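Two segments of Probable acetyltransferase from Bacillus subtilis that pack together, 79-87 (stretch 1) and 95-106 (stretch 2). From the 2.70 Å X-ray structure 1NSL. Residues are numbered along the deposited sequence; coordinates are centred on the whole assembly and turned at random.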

ATOM      1  N   LEU C  79      16.929 -26.338  -8.314  1.00 30.57           N
ATOM      2  CA  LEU C  79      16.484 -25.495  -9.427  1.00 29.29           C
ATOM      3  C   LEU C  79      17.172 -25.736 -10.726  1.00 28.96           C
ATOM      4  O   LEU C  79      18.367 -25.566 -10.824  1.00 28.83           O
ATOM      5  CB  LEU C  79      16.766 -24.054  -9.130  1.00 28.25           C
ATOM      6  CG  LEU C  79      15.679 -23.186  -8.568  1.00 28.87           C
ATOM      7  CD1 LEU C  79      16.072 -21.692  -8.806  1.00 26.08           C
ATOM      8  CD2 LEU C  79      14.337 -23.522  -9.200  1.00 29.75           C
ATOM      9  N   CYS C  80      16.415 -26.057 -11.754  1.00 29.20           N
ATOM     10  CA  CYS C  80      17.029 -26.258 -13.029  1.00 29.79           C
ATOM     11  C   CYS C  80      16.253 -25.443 -13.987  1.00 29.88           C
ATOM     12  O   CYS C  80      16.553 -25.424 -15.183  1.00 30.43           O
ATOM     13  CB  CYS C  80      16.946 -27.716 -13.434  1.00 29.82           C
ATOM     14  SG  CYS C  80      15.235 -28.271 -13.554  1.00 31.26           S
ATOM     15  N   GLY C  81      15.235 -24.774 -13.467  1.00 30.22           N
ATOM     16  CA  GLY C  81      14.390 -23.913 -14.300  1.00 31.03           C
ATOM     17  C   GLY C  81      13.129 -23.417 -13.604  1.00 31.13           C
ATOM     18  O   GLY C  81      13.047 -23.478 -12.373  1.00 30.97           O
HETATM   19  N   MSE C  82      12.163 -22.949 -14.398  1.00 31.00           N
HETATM   20  CA  MSE C  82      10.905 -22.354 -13.912  1.00 31.04           C
HETATM   21  C   MSE C  82       9.761 -22.724 -14.845  1.00 31.29           C
HETATM   22  O   MSE C  82       9.956 -22.833 -16.065  1.00 30.73           O
HETATM   23  CB  MSE C  82      10.982 -20.804 -13.916  1.00 30.15           C
HETATM   24  CG  MSE C  82      12.127 -20.206 -13.209  1.00 29.65           C
HETATM   25 SE   MSE C  82      11.661 -18.446 -12.580  1.00 36.05          SE
HETATM   26  CE  MSE C  82      11.021 -17.631 -14.097  1.00 37.73           C
ATOM     27  N   ILE C  83       8.565 -22.896 -14.295  1.00 31.93           N
ATOM     28  CA  ILE C  83       7.394 -23.105 -15.153  1.00 32.41           C
ATOM     29  C   ILE C  83       6.440 -22.112 -14.698  1.00 32.04           C
ATOM     30  O   ILE C  83       6.560 -21.617 -13.580  1.00 32.58           O
ATOM     31  CB  ILE C  83       6.767 -24.439 -15.005  1.00 33.15           C
ATOM     32  CG1 ILE C  83       5.583 -24.538 -15.927  1.00 34.03           C
ATOM     33  CG2 ILE C  83       6.217 -24.620 -13.647  1.00 33.92           C
ATOM     34  CD1 ILE C  83       5.230 -26.045 -16.127  1.00 38.29           C
ATOM     35  N   SER C  84       5.462 -21.831 -15.528  1.00 31.33           N
ATOM     36  CA  SER C  84       4.649 -20.691 -15.232  1.00 29.96           C
ATOM     37  C   SER C  84       3.323 -20.702 -15.935  1.00 30.00           C
ATOM     38  O   SER C  84       3.197 -21.151 -17.094  1.00 28.93           O
ATOM     39  CB  SER C  84       5.405 -19.503 -15.688  1.00 29.99           C
ATOM     40  OG  SER C  84       4.511 -18.422 -15.916  1.00 33.18           O
ATOM     41  N   LEU C  85       2.318 -20.207 -15.219  1.00 29.84           N
ATOM     42  CA  LEU C  85       0.979 -20.130 -15.772  1.00 29.77           C
ATOM     43  C   LEU C  85       0.626 -18.706 -15.530  1.00 29.31           C
ATOM     44  O   LEU C  85       0.575 -18.307 -14.388  1.00 29.70           O
ATOM     45  CB  LEU C  85       0.029 -21.020 -15.003  1.00 29.41           C
ATOM     46  CG  LEU C  85      -1.423 -20.773 -15.361  1.00 28.91           C
ATOM     47  CD1 LEU C  85      -1.726 -21.538 -16.523  1.00 27.71           C
ATOM     48  CD2 LEU C  85      -2.306 -21.250 -14.238  1.00 32.61           C
ATOM     49  N   HIS C  86       0.381 -17.951 -16.596  1.00 29.16           N
ATOM     50  CA  HIS C  86       0.157 -16.522 -16.520  1.00 28.90           C
ATOM     51  C   HIS C  86      -0.922 -16.109 -17.496  1.00 29.13           C
ATOM     52  O   HIS C  86      -1.441 -16.942 -18.153  1.00 29.55           O
ATOM     53  CB  HIS C  86       1.457 -15.784 -16.791  1.00 28.74           C
ATOM     54  CG  HIS C  86       2.133 -16.199 -18.051  1.00 29.76           C
ATOM     55  ND1 HIS C  86       1.940 -15.550 -19.252  1.00 34.04           N
ATOM     56  CD2 HIS C  86       2.986 -17.212 -18.307  1.00 33.91           C
ATOM     57  CE1 HIS C  86       2.650 -16.140 -20.192  1.00 35.76           C
ATOM     58  NE2 HIS C  86       3.269 -17.175 -19.654  1.00 37.48           N
ATOM     59  N   ASN C  87      -1.225 -14.823 -17.610  1.00 30.04           N
ATOM     60  CA  ASN C  87      -2.365 -14.331 -18.370  1.00 31.27           C
ATOM     61  C   ASN C  87      -3.589 -15.086 -17.988  1.00 30.71           C
ATOM     62  O   ASN C  87      -4.300 -15.596 -18.835  1.00 31.28           O
ATOM     63  CB  ASN C  87      -2.176 -14.435 -19.865  1.00 32.70           C
ATOM     64  CG  ASN C  87      -0.965 -13.666 -20.341  1.00 38.78           C
ATOM     65  OD1 ASN C  87      -0.207 -13.125 -19.516  1.00 42.11           O
ATOM     66  ND2 ASN C  87      -0.748 -13.625 -21.672  1.00 42.79           N
ATOM     67  N   ALA C  95      -5.761 -19.467 -20.124  1.00 30.26           N
ATOM     68  CA  ALA C  95      -4.514 -18.970 -19.519  1.00 30.65           C
ATOM     69  C   ALA C  95      -3.349 -19.362 -20.418  1.00 30.80           C
ATOM     70  O   ALA C  95      -3.555 -20.135 -21.333  1.00 32.85           O
ATOM     71  CB  ALA C  95      -4.358 -19.592 -18.150  1.00 29.75           C
ATOM     72  N   GLU C  96      -2.149 -18.859 -20.201  1.00 30.33           N
ATOM     73  CA  GLU C  96      -0.993 -19.407 -20.921  1.00 31.69           C
ATOM     74  C   GLU C  96       0.120 -20.066 -20.070  1.00 32.18           C
ATOM     75  O   GLU C  96       0.226 -19.800 -18.866  1.00 33.35           O
ATOM     76  CB  GLU C  96      -0.385 -18.348 -21.749  1.00 31.47           C
ATOM     77  CG  GLU C  96      -1.471 -17.497 -22.330  1.00 35.26           C
ATOM     78  CD  GLU C  96      -0.892 -16.328 -23.054  1.00 37.19           C
ATOM     79  OE1 GLU C  96       0.348 -16.343 -23.263  1.00 39.54           O
ATOM     80  OE2 GLU C  96      -1.669 -15.419 -23.392  1.00 38.35           O
ATOM     81  N   ILE C  97       0.910 -20.961 -20.685  1.00 31.73           N
ATOM     82  CA  ILE C  97       2.048 -21.595 -20.004  1.00 30.85           C
ATOM     83  C   ILE C  97       3.429 -21.187 -20.544  1.00 29.80           C
ATOM     84  O   ILE C  97       3.609 -20.996 -21.724  1.00 28.65           O
ATOM     85  CB  ILE C  97       1.867 -23.111 -19.977  1.00 31.98           C
ATOM     86  CG1 ILE C  97       0.732 -23.448 -18.990  1.00 31.82           C
ATOM     87  CG2 ILE C  97       3.183 -23.882 -19.620  1.00 29.40           C
ATOM     88  CD1 ILE C  97       0.402 -24.907 -18.938  1.00 29.39           C
ATOM     89  N   GLY C  98       4.387 -20.986 -19.648  1.00 29.65           N
ATOM     90  CA  GLY C  98       5.746 -20.653 -20.057  1.00 29.18           C
ATOM     91  C   GLY C  98       6.664 -21.506 -19.226  1.00 28.10           C
ATOM     92  O   GLY C  98       6.220 -22.125 -18.279  1.00 29.14           O
ATOM     93  N   TYR C  99       7.932 -21.563 -19.568  1.00 27.00           N
ATOM     94  CA  TYR C  99       8.830 -22.431 -18.857  1.00 25.94           C
ATOM     95  C   TYR C  99      10.154 -22.205 -19.488  1.00 25.51           C
ATOM     96  O   TYR C  99      10.191 -21.810 -20.606  1.00 25.74           O
ATOM     97  CB  TYR C  99       8.418 -23.876 -19.119  1.00 26.05           C
ATOM     98  CG  TYR C  99       8.063 -24.162 -20.575  1.00 26.10           C
ATOM     99  CD1 TYR C  99       9.026 -24.121 -21.564  1.00 24.20           C
ATOM    100  CD2 TYR C  99       6.764 -24.465 -20.947  1.00 25.61           C
ATOM    101  CE1 TYR C  99       8.717 -24.347 -22.846  1.00 25.89           C
ATOM    102  CE2 TYR C  99       6.437 -24.716 -22.260  1.00 27.42           C
ATOM    103  CZ  TYR C  99       7.425 -24.643 -23.210  1.00 28.42           C
ATOM    104  OH  TYR C  99       7.167 -24.873 -24.539  1.00 29.16           O
ATOM    105  N   TRP C 100      11.243 -22.408 -18.772  1.00 25.81           N
ATOM    106  CA  TRP C 100      12.572 -22.373 -19.368  1.00 26.01           C
ATOM    107  C   TRP C 100      13.396 -23.297 -18.570  1.00 27.01           C
ATOM    108  O   TRP C 100      13.050 -23.582 -17.411  1.00 28.45           O
ATOM    109  CB  TRP C 100      13.220 -21.016 -19.320  1.00 25.31           C
ATOM    110  CG  TRP C 100      13.392 -20.372 -17.993  1.00 25.80           C
ATOM    111  CD1 TRP C 100      12.543 -19.489 -17.429  1.00 26.37           C
ATOM    112  CD2 TRP C 100      14.521 -20.446 -17.124  1.00 26.48           C
ATOM    113  NE1 TRP C 100      13.042 -19.039 -16.243  1.00 26.54           N
ATOM    114  CE2 TRP C 100      14.264 -19.608 -16.033  1.00 26.28           C
ATOM    115  CE3 TRP C 100      15.729 -21.147 -17.149  1.00 28.45           C
ATOM    116  CZ2 TRP C 100      15.151 -19.458 -14.970  1.00 26.01           C
ATOM    117  CZ3 TRP C 100      16.622 -20.989 -16.093  1.00 27.01           C
ATOM    118  CH2 TRP C 100      16.326 -20.148 -15.023  1.00 27.10           C
ATOM    119  N   ILE C 101      14.482 -23.782 -19.151  1.00 27.10           N
ATOM    120  CA  ILE C 101      15.318 -24.677 -18.401  1.00 27.52           C
ATOM    121  C   ILE C 101      16.807 -24.422 -18.660  1.00 27.66           C
ATOM    122  O   ILE C 101      17.183 -23.775 -19.625  1.00 27.39           O
ATOM    123  CB  ILE C 101      14.869 -26.060 -18.710  1.00 27.94           C
ATOM    124  CG1 ILE C 101      15.187 -27.001 -17.566  1.00 29.71           C
ATOM    125  CG2 ILE C 101      15.454 -26.533 -20.027  1.00 29.23           C
ATOM    126  CD1 ILE C 101      15.192 -28.507 -18.028  1.00 30.74           C
ATOM    127  N   ALA C 102      17.664 -24.828 -17.733  1.00 28.30           N
ATOM    128  CA  ALA C 102      19.110 -24.613 -17.896  1.00 28.39           C
ATOM    129  C   ALA C 102      19.639 -25.669 -18.839  1.00 29.29           C
ATOM    130  O   ALA C 102      19.152 -26.824 -18.878  1.00 28.96           O
ATOM    131  CB  ALA C 102      19.813 -24.699 -16.600  1.00 28.28           C
ATOM    132  N   LYS C 103      20.652 -25.299 -19.597  1.00 29.48           N
ATOM    133  CA  LYS C 103      21.003 -26.179 -20.678  1.00 30.37           C
ATOM    134  C   LYS C 103      21.323 -27.589 -20.217  1.00 30.76           C
ATOM    135  O   LYS C 103      20.858 -28.575 -20.782  1.00 31.17           O
ATOM    136  CB  LYS C 103      22.137 -25.582 -21.478  1.00 30.59           C
ATOM    137  CG  LYS C 103      21.756 -25.221 -22.884  1.00 31.60           C
ATOM    138  CD  LYS C 103      22.907 -25.654 -23.799  1.00 33.85           C
ATOM    139  CE  LYS C 103      22.591 -25.579 -25.277  1.00 34.00           C
ATOM    140  NZ  LYS C 103      23.876 -25.842 -25.986  1.00 37.66           N
ATOM    141  N   GLU C 104      22.095 -27.670 -19.159  1.00 31.02           N
ATOM    142  CA  GLU C 104      22.574 -28.925 -18.636  1.00 31.79           C
ATOM    143  C   GLU C 104      21.474 -29.864 -18.309  1.00 31.48           C
ATOM    144  O   GLU C 104      21.731 -30.990 -17.942  1.00 31.69           O
ATOM    145  CB  GLU C 104      23.251 -28.603 -17.339  1.00 32.31           C
ATOM    146  CG  GLU C 104      23.664 -27.153 -17.374  1.00 35.75           C
ATOM    147  CD  GLU C 104      23.830 -26.553 -16.013  1.00 39.24           C
ATOM    148  OE1 GLU C 104      22.817 -26.249 -15.334  1.00 39.29           O
ATOM    149  OE2 GLU C 104      25.005 -26.387 -15.647  1.00 44.52           O
ATOM    150  N   PHE C 105      20.244 -29.394 -18.407  1.00 31.35           N
ATOM    151  CA  PHE C 105      19.121 -30.195 -18.004  1.00 30.26           C
ATOM    152  C   PHE C 105      18.275 -30.389 -19.202  1.00 29.79           C
ATOM    153  O   PHE C 105      17.194 -30.884 -19.118  1.00 31.17           O
ATOM    154  CB  PHE C 105      18.367 -29.449 -16.915  1.00 30.50           C
ATOM    155  CG  PHE C 105      19.033 -29.537 -15.589  1.00 30.78           C
ATOM    156  CD1 PHE C 105      19.916 -28.567 -15.167  1.00 31.88           C
ATOM    157  CD2 PHE C 105      18.825 -30.623 -14.778  1.00 32.13           C
ATOM    158  CE1 PHE C 105      20.542 -28.662 -13.939  1.00 30.49           C
ATOM    159  CE2 PHE C 105      19.471 -30.728 -13.553  1.00 31.27           C
ATOM    160  CZ  PHE C 105      20.336 -29.752 -13.145  1.00 29.05           C
ATOM    161  N   GLU C 106      18.756 -29.996 -20.354  1.00 29.44           N
ATOM    162  CA  GLU C 106      17.955 -30.197 -21.539  1.00 29.50           C
ATOM    163  C   GLU C 106      17.774 -31.661 -21.961  1.00 29.07           C
ATOM    164  O   GLU C 106      18.698 -32.454 -21.894  1.00 28.20           O
ATOM    165  CB  GLU C 106      18.618 -29.491 -22.690  1.00 29.26           C
ATOM    166  CG  GLU C 106      17.861 -28.311 -23.170  1.00 30.47           C
ATOM    167  CD  GLU C 106      18.551 -27.686 -24.327  1.00 33.35           C
ATOM    168  OE1 GLU C 106      19.452 -28.344 -24.883  1.00 35.24           O
ATOM    169  OE2 GLU C 106      18.196 -26.529 -24.658  1.00 36.83           O
TER

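At the apolar heart of the contact, the Trp 100 ring folds back over the backbone of the neighbouring strand: Gly 81 CA sits over its six-membered ring, 4.2 Å from the centroid, and Met 82, a selenomethionine, brings CG to 3.6 Å from Trp 100 CZ2. Glycine suits position 81, since a CB there would lie 2.3 Å from Trp 100 O. The face bearing Ile 83, Leu 85, Ile 97 and Tyr 99 is also buried; Leu 85 CD1 reaches Ala 95 CB at 3.7 Å and Ile 97 CG1 at 4.0 Å. Where stretch 2 leaves the strand, Phe 105 covers Cys 80, whose CB stands over the ring face, 3.5 Å from its centroid; its SG lies oblique to the ring, 4.7 Å from the Phe 105 centroid.

The two antiparallel strands, 79-87 and 95-101, lie edge to edge, joined by a ladder of backbone hydrogen bonds, and the two stretches bury 814 Å² against each other. Met 82 N to Trp 100 O (3.2 Å) and Trp 100 N to Met 82 O (3.0 Å) form one pair; Gly 98 N to Ser 84 O (2.8 Å) is well aligned, whereas Ser 84 N to Gly 98 O (2.9 Å) is weak. Ala 102 N to Cys 80 O (2.8 Å) extends the ladder just past the strand. Between these rungs, CA-H...O contacts such as Tyr 99 CA to Met 82 O (3.0 Å) fill the narrow pairs.

Towards the polar edge, His 86 N to Glu 96 O and Glu 96 N to His 86 O, both 2.9 Å, close the last hydrogen-bonded pair. The end of the His 86 side chain comes nearer stretch 2, with Glu 96 O over one ring face. Exposed Asn 87 gives a weak hydrogen bond from ND2 to Glu 96 OE2 (2.7 Å), while its OD1 accepts another from His 86 ND1 (3.2 Å).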